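Local coordinates for protein diol-dehydratase (Roseburia inulinivorans, PDB 5I2A) that dehydrates 1,2-propanediol, probably by the radical chemistry of the B12-independent, glycyl radical class of diol dehydratases, at residues A[38-43]-A[54-59]. Sequence-based numbering, arbitrary orientation.
Sequences TESFKA and ARAFEH
S40 and A56 mark the place where the two helical segments 38-43 and 54-59 come together, their CA atoms 5.1 Å apart, while the axes run at 140° to one another and approach to 8.6 Å, as in a helical hairpin whose arms are splayed from strictly antiparallel. The small side chains of S40 and A56 are consistent with this spacing: S40 turns its CB toward the other helix, and its OG, anti to the backbone N (chi1 -177°), lies 3.2 Å from A56 CA. On one flank of this pair the A56 methyl carbon CB meets the edge of the F41 ring, 3.8 Å from CE1. On the other flank H59 packs its CB against S40 CB at 3.8 Å and carries its imidazole on to E39. There H59 NE2 donates to E39 OE1 over 2.9 Å, a nearly straight bond (174° at the hydrogen) that lies in the ring plane and uses the anti lone pair of the carboxylate oxygen. An alanine in place of H59 would keep the CB contact with S40 but would probably leave the E39 carboxylate without this donor and open a gap beside the E39 chain. Within the segment 54-59, R55 bends away from the interface and bridges to E58, NH1 to OE1 being 3.1 Å. The contact thus joins helix 32-43 to helix 49-63 near the N-terminal end of the chain; F41 also meets the ring of W128, and helix 49-63 packs through A54 and F57 on helix 200-233, with F57 reaching helix 262-279 as well.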
loop_
_atom_site.group_PDB
_atom_site.type_symbol
_atom_site.label_atom_id
_atom_site.label_comp_id
_atom_site.label_asym_id
_atom_site.label_seq_id
_atom_site.Cartn_x
_atom_site.Cartn_y
_atom_site.Cartn_z
ATOM N N THR A 38 19.489 1.929 8.499
ATOM C CA THR A 38 19.123 3.307 8.798
ATOM C C THR A 38 19.764 4.290 7.823
ATOM O O THR A 38 19.114 5.177 7.302
ATOM C CB THR A 38 19.521 3.670 10.223
ATOM O OG1 THR A 38 18.744 2.883 11.126
ATOM C CG2 THR A 38 19.262 5.138 10.511
ATOM N N GLU A 39 21.046 4.101 7.570
ATOM C CA GLU A 39 21.778 4.897 6.600
ATOM C C GLU A 39 21.130 4.856 5.216
ATOM O O GLU A 39 20.963 5.882 4.562
ATOM C CB GLU A 39 23.205 4.381 6.516
ATOM C CG GLU A 39 24.216 5.338 5.998
ATOM C CD GLU A 39 25.604 4.935 6.457
ATOM O OE1 GLU A 39 26.192 4.016 5.855
ATOM O OE2 GLU A 39 26.084 5.517 7.449
ATOM N N SER A 40 20.779 3.661 4.768
ATOM C CA SER A 40 20.167 3.513 3.456
ATOM C C SER A 40 18.771 4.146 3.392
ATOM O O SER A 40 18.467 4.888 2.465
ATOM C CB SER A 40 20.084 2.044 3.065
ATOM O OG SER A 40 19.556 1.902 1.760
ATOM N N PHE A 41 17.928 3.847 4.369
ATOM C CA PHE A 41 16.566 4.387 4.373
ATOM C C PHE A 41 16.545 5.930 4.393
ATOM O O PHE A 41 15.722 6.550 3.721
ATOM C CB PHE A 41 15.774 3.820 5.554
ATOM C CG PHE A 41 14.889 2.659 5.169
ATOM C CD1 PHE A 41 15.444 1.450 4.788
ATOM C CD2 PHE A 41 13.509 2.791 5.168
ATOM C CE1 PHE A 41 14.627 0.381 4.416
ATOM C CE2 PHE A 41 12.690 1.737 4.804
ATOM C CZ PHE A 41 13.251 0.531 4.423
ATOM N N LYS A 42 17.462 6.539 5.136
ATOM C CA LYS A 42 17.584 7.996 5.124
ATOM C C LYS A 42 17.895 8.508 3.720
ATOM O O LYS A 42 17.473 9.590 3.362
ATOM C CB LYS A 42 18.663 8.469 6.103
ATOM C CG LYS A 42 18.281 8.357 7.577
ATOM C CD LYS A 42 19.453 8.793 8.484
ATOM C CE LYS A 42 19.042 8.816 9.948
ATOM N NZ LYS A 42 20.193 8.981 10.884
ATOM N N ALA A 43 18.624 7.732 2.924
ATOM C CA ALA A 43 18.968 8.156 1.568
ATOM C C ALA A 43 17.888 7.874 0.519
ATOM O O ALA A 43 17.982 8.352 -0.603
ATOM C CB ALA A 43 20.278 7.501 1.128
ATOM N N ALA A 54 15.288 -3.046 -1.282
ATOM C CA ALA A 54 16.342 -3.543 -2.165
ATOM C C ALA A 54 17.620 -2.753 -1.957
ATOM O O ALA A 54 18.697 -3.335 -1.818
ATOM C CB ALA A 54 15.914 -3.478 -3.621
ATOM N N ARG A 55 17.487 -1.428 -1.912
ATOM C CA ARG A 55 18.627 -0.550 -1.705
ATOM C C ARG A 55 19.239 -0.754 -0.319
ATOM O O ARG A 55 20.442 -0.687 -0.168
ATOM C CB ARG A 55 18.229 0.921 -1.893
ATOM C CG ARG A 55 17.912 1.292 -3.343
ATOM C CD ARG A 55 19.152 1.266 -4.213
ATOM N NE ARG A 55 18.870 1.731 -5.571
ATOM C CZ ARG A 55 19.636 1.461 -6.622
ATOM N NH1 ARG A 55 20.731 0.723 -6.468
ATOM N NH2 ARG A 55 19.309 1.921 -7.824
ATOM N N ALA A 56 18.412 -0.997 0.689
ATOM C CA ALA A 56 18.949 -1.227 2.021
ATOM C C ALA A 56 19.696 -2.579 2.068
ATOM O O ALA A 56 20.773 -2.669 2.629
ATOM C CB ALA A 56 17.848 -1.164 3.060
ATOM N N PHE A 57 19.127 -3.608 1.444
ATOM C CA PHE A 57 19.762 -4.926 1.360
ATOM C C PHE A 57 21.097 -4.766 0.640
ATOM O O PHE A 57 22.114 -5.284 1.075
ATOM C CB PHE A 57 18.843 -5.910 0.630
ATOM C CG PHE A 57 19.321 -7.351 0.607
ATOM C CD1 PHE A 57 19.647 -8.025 1.772
ATOM C CD2 PHE A 57 19.361 -8.052 -0.596
ATOM C CE1 PHE A 57 20.036 -9.361 1.739
ATOM C CE2 PHE A 57 19.736 -9.389 -0.637
ATOM C CZ PHE A 57 20.070 -10.043 0.534
ATOM N N GLU A 58 21.085 -4.010 -0.450
ATOM C CA GLU A 58 22.311 -3.712 -1.171
ATOM C C GLU A 58 23.335 -3.005 -0.275
ATOM O O GLU A 58 24.496 -3.394 -0.235
ATOM C CB GLU A 58 22.002 -2.868 -2.399
ATOM C CG GLU A 58 23.212 -2.250 -3.096
ATOM C CD GLU A 58 22.774 -1.326 -4.226
ATOM O OE1 GLU A 58 22.188 -0.277 -3.924
ATOM O OE2 GLU A 58 22.976 -1.661 -5.402
ATOM N N HIS A 59 22.894 -1.991 0.458
ATOM C CA HIS A 59 23.802 -1.211 1.283
ATOM C C HIS A 59 24.356 -2.047 2.433
ATOM O O HIS A 59 25.518 -1.906 2.801
ATOM C CB HIS A 59 23.104 0.022 1.832
ATOM C CG HIS A 59 24.038 1.033 2.421
ATOM N ND1 HIS A 59 25.006 1.671 1.679
ATOM C CD2 HIS A 59 24.125 1.540 3.672
ATOM C CE1 HIS A 59 25.662 2.517 2.453
ATOM N NE2 HIS A 59 25.142 2.460 3.664
#